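Local atomic coordinates of alpha-L-rhamnosidase (Aspergillus terreus, PDB entry 6GSZ), a protein that probably hydrolyses terminal non-reducing alpha-L-rhamnose residues in alpha-L-rhamnosides, and binds calcium ions. Residues V7-H12 / T21-S26; I43-A48 / W67-L72; E77-V82 / S96-V101. All blocks are in the same frame, centred on the assembly; numbering follows the deposited sequence.

In the fold
All three contacts lie in the N-terminal immunoglobulin-like domain. From the N terminus, interaction 1 pairs strands 3-9 and 25-30 and closes a loop that holds strand 15-18. Interaction 2 comes next. It lays the irregular segment 67-72 over strand 38-46 and closes a loop that contains strand 53-58. Interaction 3 pairs the consecutive strands 78-86 and 99-103 and closes the third loop. The three loops follow in series; none nests in another or crosses it. The contacts still touch in space. Thr21 meets Leu72 between interactions 1 and 2, and Phe9 packs on Val99 and Val101 between 1 and 3. Strands 38-46 and 78-86 are neighbours in one mixed sheet, which joins interactions 2 and 3.

Interaction 1 (V7-H12 / T21-S26); sequences VAFEHH and TQPRVS
Ala8 and Ser26 form an antiparallel hydrogen-bonded pair where strand 3-9 meets the start of strand 25-30. Ala8 N binds Ser26 O at 3.0 Å, and Ser26 N binds Ala8 O. Phe9 and Val25 follow as a non-hydrogen-bonded pair. Next, Glu10 N reaches Arg24 O at 2.9 Å. Glu10 lies in the type II' turn Phe9-His12, closed by His12 N on Phe9 O. Phe9 and Val25 lie side by side on one face, with Phe9 CE1 4.0 Å from Val25 CG2. Pro23 CB rests on Phe9 CB.

Glu10 bends at chi2 (-74°), which turns CD to Arg24. The arginine grips the carboxylate side-on. Its NH2 bonds to Glu10 OE1 at 2.9 Å and its NE to Glu10 OE2 at 3.0 Å. Both oxygens lie close to the guanidinium plane, but the carboxylate plane is turned 39° from it. Arg24 N adds a third bond, 2.9 Å to Glu10 OE2, on the anti side. A water bridges Glu10 OE2 and Gln22 O. Glu10 also pairs with Arg492, while Arg24 and His11 both bind Asp544. With two arginines around it, the Glu10 carboxylate probably stays ionised, and the charge network ties this turn to helix 488-503.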
# COMPACT_ATOMS: atom_id res chain seq x y z
N VAL A 7 -8.87 -0.53 -20.18
CA VAL A 7 -9.17 -1.94 -20.22
C VAL A 7 -8.07 -2.63 -19.41
O VAL A 7 -6.87 -2.41 -19.71
CB VAL A 7 -9.24 -2.51 -21.65
CG1 VAL A 7 -9.46 -4.00 -21.60
CG2 VAL A 7 -10.36 -1.85 -22.43
N ALA A 8 -8.47 -3.40 -18.38
CA ALA A 8 -7.51 -3.99 -17.50
C ALA A 8 -7.87 -5.44 -17.17
O ALA A 8 -9.05 -5.86 -17.19
CB ALA A 8 -7.38 -3.16 -16.27
N PHE A 9 -6.84 -6.22 -16.82
CA PHE A 9 -6.95 -7.62 -16.51
C PHE A 9 -6.73 -7.85 -15.02
O PHE A 9 -5.74 -7.35 -14.44
CB PHE A 9 -5.93 -8.37 -17.35
CG PHE A 9 -6.13 -8.14 -18.82
CD1 PHE A 9 -7.14 -8.79 -19.52
CD2 PHE A 9 -5.41 -7.14 -19.47
CE1 PHE A 9 -7.39 -8.48 -20.84
CE2 PHE A 9 -5.64 -6.87 -20.80
CZ PHE A 9 -6.65 -7.51 -21.49
N GLU A 10 -7.63 -8.62 -14.38
CA GLU A 10 -7.61 -8.78 -12.92
C GLU A 10 -7.48 -7.39 -12.31
O GLU A 10 -8.23 -6.48 -12.65
CB GLU A 10 -6.55 -9.81 -12.51
CG GLU A 10 -6.84 -11.19 -13.09
CD GLU A 10 -7.99 -11.96 -12.44
OE1 GLU A 10 -8.03 -11.94 -11.19
OE2 GLU A 10 -8.79 -12.59 -13.19
N HIS A 11 -6.53 -7.23 -11.37
CA HIS A 11 -6.23 -5.97 -10.73
C HIS A 11 -4.86 -5.42 -11.17
O HIS A 11 -4.34 -4.46 -10.56
CB HIS A 11 -6.34 -6.06 -9.22
CG HIS A 11 -7.72 -6.43 -8.80
ND1 HIS A 11 -8.80 -5.54 -8.82
CD2 HIS A 11 -8.21 -7.63 -8.43
CE1 HIS A 11 -9.87 -6.20 -8.44
NE2 HIS A 11 -9.57 -7.47 -8.24
N HIS A 12 -4.40 -5.92 -12.31
CA HIS A 12 -3.11 -5.46 -12.86
C HIS A 12 -3.27 -4.12 -13.57
O HIS A 12 -4.25 -3.92 -14.31
CB HIS A 12 -2.61 -6.47 -13.88
CG HIS A 12 -2.48 -7.88 -13.41
ND1 HIS A 12 -1.49 -8.28 -12.50
CD2 HIS A 12 -3.11 -9.01 -13.78
CE1 HIS A 12 -1.61 -9.60 -12.33
NE2 HIS A 12 -2.62 -10.06 -13.08
N THR A 21 -4.22 -17.60 -16.82
CA THR A 21 -4.41 -18.00 -18.23
C THR A 21 -5.82 -17.63 -18.71
O THR A 21 -6.04 -17.59 -19.94
CB THR A 21 -4.23 -19.50 -18.39
OG1 THR A 21 -5.19 -20.19 -17.60
CG2 THR A 21 -2.83 -19.92 -18.03
N GLN A 22 -6.73 -17.32 -17.77
CA GLN A 22 -8.11 -16.89 -18.11
C GLN A 22 -8.37 -15.61 -17.32
O GLN A 22 -9.26 -15.55 -16.46
CB GLN A 22 -9.13 -18.00 -17.79
CG GLN A 22 -8.89 -19.28 -18.58
CD GLN A 22 -9.82 -20.39 -18.16
OE1 GLN A 22 -10.92 -20.51 -18.67
NE2 GLN A 22 -9.42 -21.15 -17.19
N PRO A 23 -7.61 -14.52 -17.57
CA PRO A 23 -7.73 -13.31 -16.76
C PRO A 23 -9.09 -12.64 -16.98
O PRO A 23 -9.54 -12.51 -18.14
CB PRO A 23 -6.60 -12.42 -17.28
CG PRO A 23 -6.39 -12.89 -18.68
CD PRO A 23 -6.58 -14.39 -18.61
N ARG A 24 -9.69 -12.17 -15.88
CA ARG A 24 -10.94 -11.41 -15.98
C ARG A 24 -10.62 -10.03 -16.55
O ARG A 24 -9.51 -9.52 -16.40
CB ARG A 24 -11.61 -11.35 -14.61
CG ARG A 24 -12.07 -12.73 -14.12
CD ARG A 24 -12.53 -12.69 -12.69
NE ARG A 24 -11.45 -12.37 -11.79
CZ ARG A 24 -11.59 -11.89 -10.57
NH1 ARG A 24 -12.81 -11.70 -10.07
NH2 ARG A 24 -10.52 -11.56 -9.82
N VAL A 25 -11.65 -9.42 -17.17
CA VAL A 25 -11.53 -8.19 -17.91
C VAL A 25 -12.45 -7.14 -17.28
O VAL A 25 -13.59 -7.43 -16.94
CB VAL A 25 -11.86 -8.39 -19.41
CG1 VAL A 25 -11.52 -7.15 -20.21
CG2 VAL A 25 -11.15 -9.64 -19.95
N SER A 26 -11.98 -5.91 -17.23
CA SER A 26 -12.75 -4.75 -16.75
C SER A 26 -12.51 -3.55 -17.67
O SER A 26 -11.43 -3.41 -18.22
CB SER A 26 -12.35 -4.35 -15.34
OG SER A 26 -12.45 -5.42 -14.43
O HOH W 1 -10.12 -6.66 -14.63
O HOH W 2 -8.97 -15.26 -13.57

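Interaction 2 (I43-A48 / W67-L72); sequences IEVKRA and WPSSPL
Ile43 and Val45 of strand 38-46 face Pro68 and Ser69 of the irregular segment 67-72, with the Val45 and Ser69 CA atoms 7.3 Å apart. No strand pairing joins the backbones, and side chains make the contact.

The apolar end is built around Pro68. Ile43 crosses it at about a right angle and places CG2 3.9 Å from Pro68 CG. Val45 CG2 touches the same Pro68 CG at 4.1 Å. The other branch, Val45 CG1, lies anti to the backbone N (chi1 -177°) and meets Trp67 CH2. The indole of Trp67 has Pro68 CD over one face and Leu72 CD1 over the opposite face, each offset toward the rim.

Arg47 makes the polar end. Its chain is extended from CG to NE. NH1 bonds to Ser69 OG at 2.8 Å, and NH2 bonds to Ser70 O at 3.0 Å. Both acceptors lie near the guanidinium plane, while Leu72 CD2 sits over one face of the group, 3.7 Å from Arg47 NH2. Trp67 NE1 also binds Ser70 O, at 2.9 Å, so this carbonyl accepts two bonds from opposite faces of its plane. A water joins Arg47 NH2 to Pro71 O, and Arg47 NE has its salt bridge with Glu76.

Trp67 further touches Val80 and Val101, and Leu72 touches Ala78. This irregular connection between strands 53-58 and 78-86 thus lays Trp67, Pro68 and Leu72 on the sheet face that carries Ile43, Val45, Ala78, Val80 and Val101. The packing is consistent with part of the hydrophobic core of an immunoglobulin-like domain.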
# COMPACT_ATOMS: atom_id res chain seq x y z
N ILE A 43 -15.85 -8.16 -26.84
CA ILE A 43 -14.40 -8.25 -26.60
C ILE A 43 -13.77 -8.87 -27.85
O ILE A 43 -14.11 -9.98 -28.24
CB ILE A 43 -14.06 -9.08 -25.35
CG1 ILE A 43 -14.72 -8.54 -24.10
CG2 ILE A 43 -12.54 -9.14 -25.20
CD1 ILE A 43 -14.52 -9.35 -22.82
N GLU A 44 -12.83 -8.12 -28.44
CA GLU A 44 -12.01 -8.57 -29.58
C GLU A 44 -10.70 -9.11 -29.03
O GLU A 44 -9.99 -8.41 -28.30
CB GLU A 44 -11.76 -7.39 -30.52
CG GLU A 44 -10.96 -7.75 -31.77
CD GLU A 44 -10.50 -6.49 -32.48
OE1 GLU A 44 -11.10 -6.14 -33.52
OE2 GLU A 44 -9.62 -5.80 -31.92
N VAL A 45 -10.40 -10.36 -29.38
CA VAL A 45 -9.15 -10.99 -29.02
C VAL A 45 -8.37 -11.36 -30.29
O VAL A 45 -8.84 -12.18 -31.10
CB VAL A 45 -9.39 -12.22 -28.14
CG1 VAL A 45 -8.07 -12.85 -27.70
CG2 VAL A 45 -10.28 -11.88 -26.95
N LYS A 46 -7.18 -10.77 -30.43
CA LYS A 46 -6.29 -11.03 -31.60
C LYS A 46 -5.07 -11.84 -31.17
O LYS A 46 -4.38 -11.41 -30.24
CB LYS A 46 -5.90 -9.70 -32.27
CG LYS A 46 -4.95 -9.81 -33.46
CD LYS A 46 -5.58 -10.46 -34.67
CE LYS A 46 -4.64 -10.48 -35.86
NZ LYS A 46 -3.68 -11.60 -35.76
N ARG A 47 -4.82 -12.98 -31.81
CA ARG A 47 -3.65 -13.80 -31.64
C ARG A 47 -2.86 -13.71 -32.93
O ARG A 47 -3.47 -13.73 -33.97
CB ARG A 47 -4.08 -15.24 -31.39
CG ARG A 47 -4.29 -15.52 -29.93
CD ARG A 47 -4.66 -16.98 -29.69
NE ARG A 47 -4.72 -17.26 -28.26
CZ ARG A 47 -5.83 -17.29 -27.55
NH1 ARG A 47 -6.94 -16.73 -28.02
NH2 ARG A 47 -5.84 -17.92 -26.40
N ALA A 48 -1.52 -13.60 -32.81
CA ALA A 48 -0.66 -13.52 -33.98
C ALA A 48 -1.05 -14.66 -34.94
O ALA A 48 -1.27 -15.85 -34.43
CB ALA A 48 0.80 -13.54 -33.53
N TRP A 67 -12.76 -14.03 -18.99
CA TRP A 67 -11.97 -14.15 -20.22
C TRP A 67 -12.80 -14.91 -21.25
O TRP A 67 -13.27 -15.99 -20.93
CB TRP A 67 -10.68 -14.90 -19.88
CG TRP A 67 -9.80 -15.15 -21.07
CD1 TRP A 67 -9.56 -16.35 -21.69
CD2 TRP A 67 -9.07 -14.15 -21.81
NE1 TRP A 67 -8.73 -16.17 -22.77
CE2 TRP A 67 -8.41 -14.84 -22.86
CE3 TRP A 67 -8.93 -12.77 -21.70
CZ2 TRP A 67 -7.63 -14.16 -23.79
CZ3 TRP A 67 -8.15 -12.11 -22.62
CH2 TRP A 67 -7.52 -12.80 -23.65
N PRO A 68 -13.00 -14.37 -22.45
CA PRO A 68 -13.93 -15.01 -23.40
C PRO A 68 -13.34 -16.02 -24.38
O PRO A 68 -14.04 -16.68 -25.10
CB PRO A 68 -14.45 -13.80 -24.20
CG PRO A 68 -13.23 -12.88 -24.24
CD PRO A 68 -12.61 -13.01 -22.86
N SER A 69 -12.01 -16.11 -24.41
CA SER A 69 -11.34 -16.93 -25.44
C SER A 69 -10.79 -18.21 -24.78
O SER A 69 -11.08 -18.53 -23.61
CB SER A 69 -10.28 -16.07 -26.14
OG SER A 69 -9.57 -16.76 -27.16
N SER A 70 -10.05 -19.01 -25.56
CA SER A 70 -9.38 -20.16 -24.98
C SER A 70 -8.27 -19.66 -24.04
O SER A 70 -7.80 -18.53 -24.16
CB SER A 70 -8.80 -21.04 -26.06
OG SER A 70 -8.00 -20.27 -26.91
N PRO A 71 -7.88 -20.46 -23.05
CA PRO A 71 -6.81 -20.06 -22.13
C PRO A 71 -5.50 -19.67 -22.83
O PRO A 71 -5.13 -20.27 -23.84
CB PRO A 71 -6.60 -21.29 -21.24
CG PRO A 71 -7.92 -22.05 -21.35
CD PRO A 71 -8.40 -21.81 -22.76
N LEU A 72 -4.89 -18.61 -22.34
CA LEU A 72 -3.57 -18.20 -22.82
C LEU A 72 -2.49 -19.16 -22.30
O LEU A 72 -2.54 -19.63 -21.18
CB LEU A 72 -3.29 -16.77 -22.37
CG LEU A 72 -4.23 -15.71 -22.93
CD1 LEU A 72 -4.15 -14.44 -22.12
CD2 LEU A 72 -3.93 -15.44 -24.39
O HOH W 3 -4.18 -19.85 -26.18

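Interaction 3 (E77-V82 / S96-V101); sequences EATVRV and SDAVTV
Arg81 runs its side chain alongside the segment that opens with Ser96. Its CB lies 3.8 Å from Ser96 OG. CG is anti to the carbonyl carbon (chi1 -61°) and lies 3.7 Å from Ala98 CA, with Ala98 CB close by. CD comes 3.4 Å from Ser96 O. The chain bends at chi3 (-66°), which places NE. There NE forms a salt bridge with Glu44 OE2 on the neighbouring strand. At the tip, NH1 donates to a water that in turn donates to Ser96 O. The water lies in the guanidinium plane. Trp95 adds a cation-pi contact.

Strands 78-86 and 99-103 follow each other in the chain and pair antiparallel, next to each other in the mixed sheet of the immunoglobulin-like domain. Ala78 with Val101 and Val80 with Val99 are hydrogen-bonded pairs. Thr79 with Thr100 is the non-hydrogen-bonded pair between them. Val80 N reaches Val99 O at 2.8 Å.

Past Ala98 the pairing changes. Val82 N donates to the hydroxyl Ser96 OG at 2.9 Å, while Ser96 N donates to Val82 O at 2.8 Å. Ser96 OG in turn donates a hydrogen bond to Asp97 O. On the face that carries Ala78, Val80 and Val101, Val101 CG1 touches Ala78 CB at 4.0 Å and also Val80 CG2. Phe9 and Leu72 pack against Val101 as well.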
# COMPACT_ATOMS: atom_id res chain seq x y z
N GLU A 77 1.05 -13.82 -26.05
CA GLU A 77 0.41 -12.50 -26.01
C GLU A 77 -0.89 -12.51 -26.82
O GLU A 77 -0.94 -13.01 -27.96
CB GLU A 77 1.33 -11.44 -26.62
CG GLU A 77 0.85 -10.01 -26.52
CD GLU A 77 1.74 -9.03 -27.25
OE1 GLU A 77 1.64 -8.98 -28.51
OE2 GLU A 77 2.45 -8.26 -26.57
N ALA A 78 -1.91 -11.87 -26.22
CA ALA A 78 -3.12 -11.48 -26.97
C ALA A 78 -3.26 -9.96 -26.94
O ALA A 78 -2.89 -9.28 -25.94
CB ALA A 78 -4.34 -12.14 -26.38
N THR A 79 -3.89 -9.44 -28.01
CA THR A 79 -4.22 -8.03 -28.07
C THR A 79 -5.74 -7.92 -27.98
O THR A 79 -6.42 -8.63 -28.67
CB THR A 79 -3.67 -7.38 -29.36
OG1 THR A 79 -2.26 -7.58 -29.34
CG2 THR A 79 -3.98 -5.91 -29.47
N VAL A 80 -6.21 -7.02 -27.10
CA VAL A 80 -7.62 -6.98 -26.73
C VAL A 80 -8.17 -5.59 -26.93
O VAL A 80 -7.53 -4.61 -26.58
CB VAL A 80 -7.78 -7.43 -25.26
CG1 VAL A 80 -9.21 -7.23 -24.81
CG2 VAL A 80 -7.39 -8.90 -25.12
N ARG A 81 -9.41 -5.53 -27.49
CA ARG A 81 -10.19 -4.30 -27.46
C ARG A 81 -11.60 -4.65 -26.97
O ARG A 81 -12.00 -5.80 -27.11
CB ARG A 81 -10.27 -3.64 -28.84
CG ARG A 81 -8.93 -3.22 -29.43
CD ARG A 81 -9.12 -2.35 -30.66
NE ARG A 81 -9.74 -3.08 -31.74
CZ ARG A 81 -10.33 -2.49 -32.80
NH1 ARG A 81 -10.34 -1.17 -32.91
NH2 ARG A 81 -10.94 -3.24 -33.72
N VAL A 82 -12.28 -3.66 -26.40
CA VAL A 82 -13.64 -3.81 -25.93
C VAL A 82 -14.49 -2.68 -26.48
O VAL A 82 -14.04 -1.57 -26.60
CB VAL A 82 -13.68 -3.82 -24.39
CG1 VAL A 82 -15.10 -3.97 -23.85
CG2 VAL A 82 -12.74 -4.89 -23.83
N SER A 96 -12.35 0.45 -27.68
CA SER A 96 -11.29 0.92 -26.82
C SER A 96 -9.95 0.93 -27.56
O SER A 96 -9.77 0.26 -28.56
CB SER A 96 -11.18 0.02 -25.60
OG SER A 96 -10.67 -1.24 -25.96
N ASP A 97 -9.00 1.67 -26.99
CA ASP A 97 -7.61 1.49 -27.38
C ASP A 97 -7.22 0.05 -27.04
O ASP A 97 -7.70 -0.50 -26.06
CB ASP A 97 -6.69 2.48 -26.67
CG ASP A 97 -6.94 3.91 -27.04
OD1 ASP A 97 -7.50 4.16 -28.14
OD2 ASP A 97 -6.60 4.78 -26.20
N ALA A 98 -6.37 -0.54 -27.88
CA ALA A 98 -5.92 -1.89 -27.70
C ALA A 98 -4.95 -1.97 -26.51
O ALA A 98 -4.15 -1.06 -26.24
CB ALA A 98 -5.25 -2.38 -28.97
N VAL A 99 -5.05 -3.09 -25.80
CA VAL A 99 -4.12 -3.44 -24.73
C VAL A 99 -3.67 -4.89 -24.94
O VAL A 99 -4.31 -5.65 -25.61
CB VAL A 99 -4.81 -3.30 -23.35
CG1 VAL A 99 -5.17 -1.87 -23.03
CG2 VAL A 99 -6.05 -4.18 -23.22
N THR A 100 -2.54 -5.24 -24.32
CA THR A 100 -2.01 -6.59 -24.43
C THR A 100 -2.10 -7.33 -23.08
O THR A 100 -2.13 -6.72 -21.99
CB THR A 100 -0.55 -6.57 -24.93
OG1 THR A 100 0.24 -5.77 -24.05
CG2 THR A 100 -0.48 -6.03 -26.34
N VAL A 101 -2.14 -8.64 -23.17
CA VAL A 101 -2.15 -9.53 -22.01
C VAL A 101 -1.32 -10.78 -22.34
O VAL A 101 -1.42 -11.30 -23.42
CB VAL A 101 -3.59 -9.85 -21.59
CG1 VAL A 101 -4.40 -10.47 -22.71
CG2 VAL A 101 -3.62 -10.74 -20.36
O HOH W 4 -9.04 0.98 -31.18